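Ketol-acid reductoisomerase (uncultured archaeon GZfos26G2, PDB 4XDY) catalyses the magnesium-dependent alkyl migration and NADH-dependent reduction of (S)-2-acetolactate to (R)-2,3-dihydroxy-isovalerate in branched-chain amino-acid biosynthesis. Local coordinates at residues I19-Y24 with I40-G45; D29-C34 with K174-T179; G78-I83 with G105-F110; D128-A133 with G163-V168. All coordinates share one frame; numbering follows the deposited sequence.

How the interactions relate
All four contacts lie in the N-terminal Rossmann domain. Interactions 1 to 3 are mainly core, though interaction 1 has an exposed edge at Asn41. Interaction 4 is buried too but reaches the surface at Gly163. Interactions 1 and 3 each pair two parallel strands through backbone hydrogen bonds. They share one sheet: strands 18-22 and 80-83 are neighbours, so Ala20 bonds to both Val80 and His82. Interactions 2 and 4 rely on side-chain packing, and both involve helix 165-175. Interaction 4 packs its first turn against strand 128-134, next to strand 107-110. Interaction 2 joins its C-terminal end to helix 26-37, the crossover of interaction 1. Interaction 1 reaches the dinucleotide; interaction 4 lies away from the annotated sites.

Interaction 1 (I19-Y24 with I40-G45); sequences IAVMGY and INVVIG. With NAI (1,4-dihydronicotinamide adenine dinucleotide), chain E.
Val21 and Ile44 pair across two parallel strands of the first beta-alpha-beta unit of the Rossmann fold, whose crossover is helix 26-37. The short strand segments are twisted by 29° against each other. On the face carrying Ile19, Val21, Val42 and Ile44, branched side chains fill the hollows between their neighbours. Val42 CG1 sits over Ile19 O at 3.5 Å and also meets Val21 CG2. Ile44 CG1 lies anti to its carbonyl carbon (chi1 -52°). The chain bends again beyond it, and CD1 touches both Val21 CB and the Tyr24 ring, 3.8 Å from Tyr24 CD1. Ile40 CG2 packs on Ile19 CG1 at the start of the pair.

On the other face, Val43 CG2 rests on Ala20 CB. Met22 is bent at chi2, and its SD lies over Gly45 CA at 3.7 Å, filling the place a side chain would take on Gly45. Five backbone hydrogen bonds zip the strands together. Beyond Met22 the chain enters the glycine-rich turn at the dinucleotide. Gly23 leaves room for the ribose, where a CB would crowd NAI C5B. Tyr24 N bonds to Glu46, and its OH to Asp64 and Asn33. The last rung of the ladder is Gly23 N to Gly45 O, 2.9 Å long and nearly straight at 172°.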
# COMPACT_ATOMS: atom_id res chain seq x y z
N ILE A 19 31.64 8.24 9.57
CA ILE A 19 31.03 7.28 8.62
C ILE A 19 31.22 7.83 7.20
O ILE A 19 30.71 8.95 6.89
CB ILE A 19 29.50 7.15 8.84
CG1 ILE A 19 29.09 7.05 10.32
CG2 ILE A 19 28.94 6.02 7.90
CD1 ILE A 19 29.69 5.90 10.98
N ALA A 20 31.90 7.06 6.39
CA ALA A 20 32.03 7.34 4.95
C ALA A 20 30.92 6.60 4.22
O ALA A 20 30.94 5.38 4.17
CB ALA A 20 33.37 6.89 4.45
N VAL A 21 29.97 7.35 3.72
CA VAL A 21 28.82 6.77 2.96
C VAL A 21 29.19 6.79 1.49
O VAL A 21 29.33 7.88 0.92
CB VAL A 21 27.53 7.51 3.23
CG1 VAL A 21 26.42 7.04 2.27
CG2 VAL A 21 27.09 7.35 4.69
N MET A 22 29.40 5.60 0.92
CA MET A 22 29.73 5.43 -0.48
C MET A 22 28.45 5.31 -1.32
O MET A 22 27.74 4.33 -1.21
CB MET A 22 30.61 4.24 -0.70
CG MET A 22 31.79 4.08 0.29
SD MET A 22 32.80 5.58 0.22
CE MET A 22 34.32 4.90 0.87
N GLY A 23 28.24 6.24 -2.23
CA GLY A 23 26.99 6.32 -3.01
C GLY A 23 25.92 7.14 -2.40
O GLY A 23 25.38 6.76 -1.37
N TYR A 24 25.53 8.24 -3.03
CA TYR A 24 24.49 9.06 -2.53
C TYR A 24 23.23 8.91 -3.34
O TYR A 24 22.75 9.91 -3.86
CB TYR A 24 24.95 10.57 -2.54
CG TYR A 24 24.21 11.57 -1.73
CD1 TYR A 24 24.38 11.68 -0.36
CD2 TYR A 24 23.39 12.51 -2.34
CE1 TYR A 24 23.72 12.61 0.39
CE2 TYR A 24 22.71 13.48 -1.59
CZ TYR A 24 22.91 13.56 -0.21
OH TYR A 24 22.26 14.46 0.59
N ILE A 40 25.92 12.73 13.78
CA ILE A 40 27.08 11.88 13.45
C ILE A 40 27.88 12.53 12.35
O ILE A 40 27.32 13.15 11.47
CB ILE A 40 26.64 10.41 13.05
CG1 ILE A 40 25.66 9.82 14.10
CG2 ILE A 40 27.84 9.53 12.70
CD1 ILE A 40 26.00 10.03 15.58
N ASN A 41 29.19 12.37 12.41
CA ASN A 41 30.08 12.91 11.42
C ASN A 41 30.05 12.02 10.16
O ASN A 41 30.45 10.86 10.21
CB ASN A 41 31.54 13.01 11.95
CG ASN A 41 32.47 13.83 11.01
OD1 ASN A 41 33.62 13.45 10.72
ND2 ASN A 41 31.97 14.99 10.59
N VAL A 42 29.61 12.58 9.02
CA VAL A 42 29.53 11.80 7.76
C VAL A 42 30.33 12.43 6.65
O VAL A 42 30.27 13.66 6.46
CB VAL A 42 28.06 11.71 7.27
CG1 VAL A 42 27.98 10.95 5.92
CG2 VAL A 42 27.19 11.07 8.33
N VAL A 43 31.02 11.61 5.86
CA VAL A 43 31.56 12.08 4.60
C VAL A 43 31.01 11.23 3.48
O VAL A 43 30.67 10.05 3.74
CB VAL A 43 33.10 12.15 4.59
CG1 VAL A 43 33.54 13.04 5.76
CG2 VAL A 43 33.74 10.79 4.66
N ILE A 44 30.75 11.89 2.35
CA ILE A 44 30.27 11.17 1.12
C ILE A 44 31.41 10.80 0.24
O ILE A 44 32.22 11.65 -0.15
CB ILE A 44 29.23 11.99 0.34
CG1 ILE A 44 28.11 12.46 1.26
CG2 ILE A 44 28.69 11.17 -0.84
CD1 ILE A 44 27.37 11.31 2.00
N GLY A 45 31.47 9.53 -0.11
CA GLY A 45 32.31 9.00 -1.20
C GLY A 45 31.44 8.90 -2.46
O GLY A 45 30.43 8.19 -2.47
PA NAI E . 21.67 3.50 -6.10
O1A NAI E . 21.31 2.64 -7.32
O2A NAI E . 20.77 4.58 -5.68
O5B NAI E . 23.21 3.93 -6.32
C5B NAI E . 23.84 4.86 -5.40
C4B NAI E . 24.73 5.84 -6.23
O4B NAI E . 25.78 5.04 -6.76
C3B NAI E . 24.10 6.54 -7.46
O3B NAI E . 23.29 7.61 -6.98
C2B NAI E . 25.32 6.93 -8.26
O2B NAI E . 25.76 8.22 -7.82
C1B NAI E . 26.33 5.83 -7.85
N9A NAI E . 26.60 4.93 -8.95
C8A NAI E . 25.61 4.36 -9.76
N7A NAI E . 26.18 3.60 -10.68
C5A NAI E . 27.52 3.69 -10.49
C6A NAI E . 28.69 3.15 -11.16
N6A NAI E . 28.59 2.36 -12.23
N1A NAI E . 29.93 3.42 -10.67
C2A NAI E . 30.09 4.24 -9.61
N3A NAI E . 29.09 4.78 -8.93
C4A NAI E . 27.79 4.55 -9.34
O3 NAI E . 21.87 2.42 -4.82
PN NAI E . 20.64 2.02 -3.77
O1N NAI E . 19.43 1.54 -4.55
O2N NAI E . 20.50 3.17 -2.86
O5D NAI E . 21.32 0.71 -3.21
C5D NAI E . 22.40 0.85 -2.22
C4D NAI E . 22.52 -0.44 -1.33
O4D NAI E . 21.35 -0.37 -0.50
C3D NAI E . 22.42 -1.77 -2.06
O3D NAI E . 23.22 -2.75 -1.40
C2D NAI E . 20.93 -2.18 -1.97
O2D NAI E . 20.64 -3.56 -2.12
C1D NAI E . 20.59 -1.64 -0.60
N1N NAI E . 19.19 -1.32 -0.28
C2N NAI E . 18.53 -0.45 -1.08
C3N NAI E . 17.26 -0.10 -0.82
C7N NAI E . 16.63 0.90 -1.62
O7N NAI E . 16.94 1.24 -2.80
N7N NAI E . 15.79 1.65 -0.95
C4N NAI E . 16.62 -0.67 0.36
C5N NAI E . 17.45 -1.39 1.27
C6N NAI E . 18.71 -1.72 0.89

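Interaction 2 (D29-C34 with K174-T179); sequences DAQANC and KAMHWT
The Gln31 amide stands at the edge of the Trp178 indole. Gln31 CD is 3.8 Å from Trp178 CZ2, and OE1 lies in the ring plane. The amide and indole planes are 82° apart, so the two flat groups meet at about a right angle. One face of the indole carries Met176 CE, from the same segment, 3.4 Å above the plane and offset toward the rim.

Met176 fills the corner between them. Its chain bends at chi3 (-69°), which carries CE round to the indole. Its SD lies 3.5 Å from Gln31 NE2 and 3.7 Å from Gln31 CB, so the sulfur lies against the glutamine chain, touching both CB and the amide nitrogen. Further back, Met176 CG packs on Cys34 CB at 4.1 Å.

The contact joins helix 26-37 of the dinucleotide-binding unit to the C-terminal end of helix 165-175. That helix closes in a Schellman motif, with His177 at positive phi. Val132 and Pro134 of strand 128-134 also touch Trp178.

Gln31 OE1 is hydrogen-bonded to Ser111 OG, and NE2 makes a weak bond to His82 NE2. The amide thus finds its polar partners outside these two segments, firmly at OE1 and only weakly at NE2, while Met176 and Trp178 contribute mainly van der Waals packing.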
# COMPACT_ATOMS: atom_id res chain seq x y z
N ASP A 29 21.58 8.78 0.30
CA ASP A 29 20.97 10.09 0.57
C ASP A 29 20.15 10.05 1.89
O ASP A 29 20.41 10.83 2.86
CB ASP A 29 20.20 10.58 -0.68
CG ASP A 29 19.65 12.00 -0.57
OD1 ASP A 29 19.43 12.55 0.56
OD2 ASP A 29 19.32 12.58 -1.61
N ALA A 30 19.25 9.06 2.01
CA ALA A 30 18.47 8.93 3.24
C ALA A 30 19.36 8.71 4.45
O ALA A 30 19.17 9.39 5.48
CB ALA A 30 17.51 7.76 3.11
N GLN A 31 20.26 7.75 4.35
CA GLN A 31 21.04 7.33 5.52
C GLN A 31 22.02 8.46 5.95
O GLN A 31 22.15 8.78 7.14
CB GLN A 31 21.76 6.04 5.34
CG GLN A 31 20.76 4.89 5.20
CD GLN A 31 21.35 3.48 5.28
OE1 GLN A 31 20.94 2.55 4.57
NE2 GLN A 31 22.33 3.35 6.06
N ALA A 32 22.71 9.01 4.99
CA ALA A 32 23.59 10.15 5.27
C ALA A 32 22.91 11.32 5.98
O ALA A 32 23.46 11.88 6.95
CB ALA A 32 24.32 10.58 3.99
N ASN A 33 21.72 11.69 5.55
CA ASN A 33 21.03 12.78 6.14
C ASN A 33 20.44 12.45 7.48
O ASN A 33 20.40 13.31 8.35
CB ASN A 33 19.97 13.31 5.21
CG ASN A 33 20.57 14.19 4.12
OD1 ASN A 33 20.94 15.34 4.40
ND2 ASN A 33 20.80 13.64 2.91
N CYS A 34 20.01 11.20 7.71
CA CYS A 34 19.52 10.85 9.04
C CYS A 34 20.69 10.84 10.04
O CYS A 34 20.53 11.29 11.18
CB CYS A 34 18.77 9.49 9.02
SG CYS A 34 17.25 9.57 8.02
N LYS A 174 20.27 3.01 15.70
CA LYS A 174 19.62 3.90 16.66
C LYS A 174 19.72 5.37 16.23
O LYS A 174 18.75 6.12 16.32
CB LYS A 174 20.24 3.72 18.06
CG LYS A 174 19.49 4.65 19.05
CD LYS A 174 19.88 4.53 20.50
CE LYS A 174 18.93 5.46 21.30
NZ LYS A 174 19.08 4.98 22.67
N ALA A 175 20.91 5.77 15.81
CA ALA A 175 21.15 7.14 15.28
C ALA A 175 20.23 7.44 14.04
O ALA A 175 19.77 8.57 13.82
CB ALA A 175 22.58 7.31 14.91
N MET A 176 19.95 6.39 13.25
CA MET A 176 18.98 6.54 12.11
C MET A 176 17.55 6.34 12.50
O MET A 176 16.64 6.49 11.66
CB MET A 176 19.38 5.62 10.93
CG MET A 176 20.69 6.05 10.32
SD MET A 176 21.27 5.18 8.87
CE MET A 176 21.67 3.58 9.56
N HIS A 177 17.30 6.09 13.79
CA HIS A 177 15.95 5.98 14.37
C HIS A 177 15.14 4.74 13.93
O HIS A 177 13.91 4.66 14.12
CB HIS A 177 15.13 7.25 14.14
CG HIS A 177 15.70 8.49 14.79
ND1 HIS A 177 15.01 9.68 14.82
CD2 HIS A 177 16.88 8.73 15.43
CE1 HIS A 177 15.74 10.60 15.45
NE2 HIS A 177 16.89 10.07 15.77
N TRP A 178 15.84 3.76 13.37
CA TRP A 178 15.17 2.52 12.93
C TRP A 178 14.70 1.74 14.16
O TRP A 178 13.76 1.00 14.10
CB TRP A 178 16.11 1.63 12.14
CG TRP A 178 16.66 2.19 10.83
CD1 TRP A 178 16.40 3.41 10.26
CD2 TRP A 178 17.65 1.59 10.01
NE1 TRP A 178 17.17 3.61 9.14
CE2 TRP A 178 17.94 2.51 8.95
CE3 TRP A 178 18.34 0.39 10.06
CZ2 TRP A 178 18.90 2.24 7.97
CZ3 TRP A 178 19.28 0.13 9.09
CH2 TRP A 178 19.54 1.06 8.07
N THR A 179 15.40 1.93 15.28
CA THR A 179 14.99 1.33 16.55
C THR A 179 13.63 1.77 17.03
O THR A 179 13.00 1.06 17.82
CB THR A 179 16.07 1.68 17.66
OG1 THR A 179 16.44 3.05 17.55
CG2 THR A 179 17.25 0.86 17.48

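Interaction 3 (G78-I83 with G105-F110); sequences GDVVHI and GKALCF
Another beta-alpha-beta unit of the Rossmann domain brings Val81 and Leu108 together on parallel strands 80-83 and 107-110, with helix 90-98 as the crossover. Backbone bonds form the ladder. Ala107 N reaches Asp79 O, and Val81 N reaches Ala107 O. Cys109 N then bonds to Val81 O, and Ile83 N to Cys109 O at 2.9 Å, almost straight at 177°.

Lys106 adds a side-chain bond at the start of the pair. Its aliphatic chain passes over Gly78 O and bends at chi4 (-64°), turning NZ back to that oxygen. The bond is 2.7 Å, with NZ above the carbonyl plane. NZ also bonds to Glu76 O, so the ammonium holds two carbonyls at the C-terminal end of helix 71-77, one in its last turn and one just after it.

On one face, Ile83 CD1 packs on Leu108 CD1 at 3.6 Å and on Phe110 CE2 at 4.0 Å. Ile83 and Phe110 lie side by side, pointing the same way. On the other face, Val80 CG1 meets Cys109 CB at 3.9 Å. Cys109 SG approaches the His82 ring obliquely, 4.0 Å from its centroid. The ring's edge reaches the backbone of Phe110, with His82 CE1 3.7 Å from Phe110 C. His82 ND1 is buried and has no polar partner in the model.

Helix 90-98 covers the face of Val81 and Ile83. Met172 of helix 165-175 covers that of Val80, His82 and Cys109. Strands 18-22 and 128-134 flank the pair in the sheet.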
# COMPACT_ATOMS: atom_id res chain seq x y z
N GLY A 78 37.02 7.39 6.53
CA GLY A 78 35.96 6.82 7.34
C GLY A 78 36.50 5.77 8.31
O GLY A 78 37.27 4.91 7.94
N ASP A 79 35.97 5.82 9.52
CA ASP A 79 36.13 4.71 10.46
C ASP A 79 35.18 3.55 10.09
O ASP A 79 35.48 2.39 10.34
CB ASP A 79 35.79 5.20 11.85
CG ASP A 79 36.73 6.32 12.31
OD1 ASP A 79 37.92 6.06 12.23
OD2 ASP A 79 36.27 7.45 12.59
N VAL A 80 34.00 3.95 9.57
CA VAL A 80 33.02 3.02 8.99
C VAL A 80 32.93 3.35 7.51
O VAL A 80 32.73 4.48 7.16
CB VAL A 80 31.63 3.12 9.66
CG1 VAL A 80 30.68 2.08 9.04
CG2 VAL A 80 31.74 2.86 11.15
N VAL A 81 33.15 2.33 6.68
CA VAL A 81 33.07 2.51 5.22
C VAL A 81 31.77 1.80 4.78
O VAL A 81 31.72 0.59 4.81
CB VAL A 81 34.27 1.92 4.52
CG1 VAL A 81 34.12 2.01 3.00
CG2 VAL A 81 35.55 2.68 4.92
N HIS A 82 30.75 2.60 4.52
CA HIS A 82 29.40 2.06 4.41
C HIS A 82 29.00 2.11 2.93
O HIS A 82 28.82 3.21 2.37
CB HIS A 82 28.50 2.91 5.25
CG HIS A 82 27.07 2.46 5.30
ND1 HIS A 82 26.69 1.17 5.03
CD2 HIS A 82 25.94 3.11 5.65
CE1 HIS A 82 25.39 1.05 5.21
NE2 HIS A 82 24.91 2.20 5.56
N ILE A 83 28.90 0.92 2.35
CA ILE A 83 28.78 0.74 0.88
C ILE A 83 27.30 0.82 0.52
O ILE A 83 26.56 -0.12 0.80
CB ILE A 83 29.48 -0.52 0.42
CG1 ILE A 83 31.01 -0.36 0.65
CG2 ILE A 83 29.28 -0.73 -1.09
CD1 ILE A 83 31.80 -1.59 0.39
N GLY A 105 40.88 -2.75 11.77
CA GLY A 105 39.90 -2.19 12.67
C GLY A 105 38.93 -1.16 12.18
O GLY A 105 38.08 -0.71 12.97
N LYS A 106 39.07 -0.69 10.94
CA LYS A 106 37.89 -0.07 10.30
C LYS A 106 36.74 -1.11 10.27
O LYS A 106 36.98 -2.36 10.39
CB LYS A 106 38.23 0.35 8.86
CG LYS A 106 38.90 1.76 8.69
CD LYS A 106 39.25 2.00 7.23
CE LYS A 106 40.33 3.07 7.00
NZ LYS A 106 39.88 4.40 7.46
N ALA A 107 35.53 -0.60 10.05
CA ALA A 107 34.36 -1.47 9.83
C ALA A 107 33.88 -1.24 8.38
O ALA A 107 33.77 -0.08 7.93
CB ALA A 107 33.26 -1.13 10.80
N LEU A 108 33.71 -2.32 7.66
CA LEU A 108 33.03 -2.34 6.33
C LEU A 108 31.58 -2.69 6.55
O LEU A 108 31.26 -3.77 7.09
CB LEU A 108 33.73 -3.39 5.50
CG LEU A 108 33.42 -3.41 3.97
CD1 LEU A 108 33.89 -2.15 3.25
CD2 LEU A 108 33.97 -4.68 3.32
N CYS A 109 30.69 -1.82 6.09
CA CYS A 109 29.28 -1.95 6.35
C CYS A 109 28.51 -1.95 5.01
O CYS A 109 29.00 -1.41 4.00
CB CYS A 109 28.83 -0.83 7.23
SG CYS A 109 27.20 -0.85 7.94
N PHE A 110 27.35 -2.58 5.04
CA PHE A 110 26.47 -2.78 3.85
C PHE A 110 25.05 -2.55 4.34
O PHE A 110 24.77 -2.65 5.58
CB PHE A 110 26.54 -4.16 3.31
CG PHE A 110 27.89 -4.52 2.75
CD1 PHE A 110 28.91 -4.99 3.60
CD2 PHE A 110 28.16 -4.35 1.42
CE1 PHE A 110 30.14 -5.34 3.08
CE2 PHE A 110 29.40 -4.69 0.89
CZ PHE A 110 30.38 -5.21 1.71

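Interaction 4 (D128-A133 with G163-V168); sequences DVIMVA and GEAREV
Apolar packing of Ile130 against Ala165 and Val168 seats the first turn of helix 165-175 on strand 128-134, within the Rossmann domain. Ile130 CG1 stands between the backbone N and the carbonyl carbon (chi1 57°), which leaves CG2 anti to that carbon. CG2 packs on Ala165 CB at 3.7 Å. The longer branch reaches further along the helix, where Ile130 CD1 meets Val168 CG1 at 4.1 Å. The Ile130 and Val168 side chains cross at about a right angle. Ala165 CB also lies 3.7 Å from Asp128 CG, so this one methyl fits between the isoleucine and the carboxylate.

A separate van der Waals contact involves the backbone: Ile130 CG2 lies 3.5 Å from Ala165 O.

The polar contacts centre on the helix start, where Glu164 is the N-cap residue. Asp128 OD2 approaches Ala165 N at 3.7 Å, which is proximity without a hydrogen bond. Ala165 N is bonded instead to Asn160 OD1, and Asp128 OD2 to Ser162 OG, which also bonds with Glu164 N. The helix N-terminus may favour the negative charge of Asp128.

Strand 107-110 lies beside strand 128-134, with Cys109 touching Ile130. Ala169, Met172 and Thr173 of helix 165-175 continue the packing onto Val132, while helix 188-203 touches Val129 and Met131.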
# COMPACT_ATOMS: atom_id res chain seq x y z
N ASP A 128 36.24 -5.16 10.68
CA ASP A 128 34.94 -5.60 11.10
C ASP A 128 34.07 -5.60 9.78
O ASP A 128 34.28 -4.74 8.88
CB ASP A 128 34.35 -4.67 12.06
CG ASP A 128 35.03 -4.68 13.51
OD1 ASP A 128 35.59 -5.70 13.86
OD2 ASP A 128 34.80 -3.68 14.21
N VAL A 129 33.07 -6.47 9.78
CA VAL A 129 32.13 -6.55 8.62
C VAL A 129 30.71 -6.64 9.17
O VAL A 129 30.36 -7.62 9.90
CB VAL A 129 32.44 -7.72 7.68
CG1 VAL A 129 31.43 -7.77 6.47
CG2 VAL A 129 33.83 -7.65 7.16
N ILE A 130 29.95 -5.59 8.91
CA ILE A 130 28.66 -5.40 9.48
C ILE A 130 27.61 -5.07 8.41
O ILE A 130 27.96 -4.63 7.32
CB ILE A 130 28.66 -4.34 10.58
CG1 ILE A 130 29.20 -3.04 10.05
CG2 ILE A 130 29.54 -4.87 11.74
CD1 ILE A 130 28.96 -1.91 10.98
N MET A 131 26.35 -5.19 8.81
CA MET A 131 25.24 -4.81 7.95
C MET A 131 24.15 -4.18 8.75
O MET A 131 23.74 -4.71 9.82
CB MET A 131 24.66 -6.05 7.18
CG MET A 131 23.43 -5.53 6.51
SD MET A 131 22.98 -6.64 5.26
CE MET A 131 22.52 -7.75 6.19
N VAL A 132 23.68 -3.03 8.29
CA VAL A 132 22.48 -2.39 8.79
C VAL A 132 21.48 -2.26 7.63
O VAL A 132 21.65 -1.40 6.73
CB VAL A 132 22.78 -1.06 9.49
CG1 VAL A 132 23.73 -1.33 10.70
CG2 VAL A 132 23.48 -0.01 8.57
N ALA A 133 20.51 -3.16 7.61
CA ALA A 133 19.61 -3.30 6.44
C ALA A 133 18.24 -2.79 6.73
O ALA A 133 17.53 -3.44 7.51
CB ALA A 133 19.55 -4.74 6.02
N GLY A 163 36.17 -6.34 18.23
CA GLY A 163 35.15 -6.51 19.29
C GLY A 163 33.98 -5.62 19.33
O GLY A 163 33.00 -5.91 20.04
N GLU A 164 34.03 -4.52 18.58
CA GLU A 164 33.01 -3.51 18.67
C GLU A 164 32.06 -3.51 17.40
O GLU A 164 31.23 -2.60 17.29
CB GLU A 164 33.66 -2.16 18.70
CG GLU A 164 34.50 -1.95 19.98
CD GLU A 164 35.11 -0.55 20.08
OE1 GLU A 164 35.44 0.07 19.08
OE2 GLU A 164 35.26 -0.05 21.23
N ALA A 165 32.15 -4.55 16.58
CA ALA A 165 31.36 -4.56 15.32
C ALA A 165 29.88 -4.44 15.58
O ALA A 165 29.18 -3.57 15.00
CB ALA A 165 31.66 -5.82 14.58
N ARG A 166 29.38 -5.24 16.52
CA ARG A 166 27.96 -5.23 16.83
C ARG A 166 27.52 -3.90 17.40
O ARG A 166 26.45 -3.37 17.12
CB ARG A 166 27.59 -6.42 17.76
CG ARG A 166 26.16 -6.38 18.33
CD ARG A 166 25.86 -7.71 19.14
NE ARG A 166 24.49 -7.80 19.65
CZ ARG A 166 24.03 -7.23 20.75
NH1 ARG A 166 24.84 -6.57 21.57
NH2 ARG A 166 22.73 -7.37 21.04
N GLU A 167 28.31 -3.39 18.34
CA GLU A 167 27.98 -2.15 18.97
C GLU A 167 27.84 -0.99 17.96
O GLU A 167 26.93 -0.18 18.04
CB GLU A 167 29.08 -1.78 20.01
CG GLU A 167 28.62 -0.64 20.86
CD GLU A 167 29.65 -0.24 21.95
OE1 GLU A 167 30.74 -0.83 21.98
OE2 GLU A 167 29.31 0.74 22.64
N VAL A 168 28.77 -0.93 17.02
CA VAL A 168 28.79 0.08 15.95
C VAL A 168 27.56 -0.08 15.05
O VAL A 168 26.85 0.89 14.83
CB VAL A 168 30.05 -0.02 15.12
CG1 VAL A 168 29.95 0.87 13.88
CG2 VAL A 168 31.23 0.36 16.01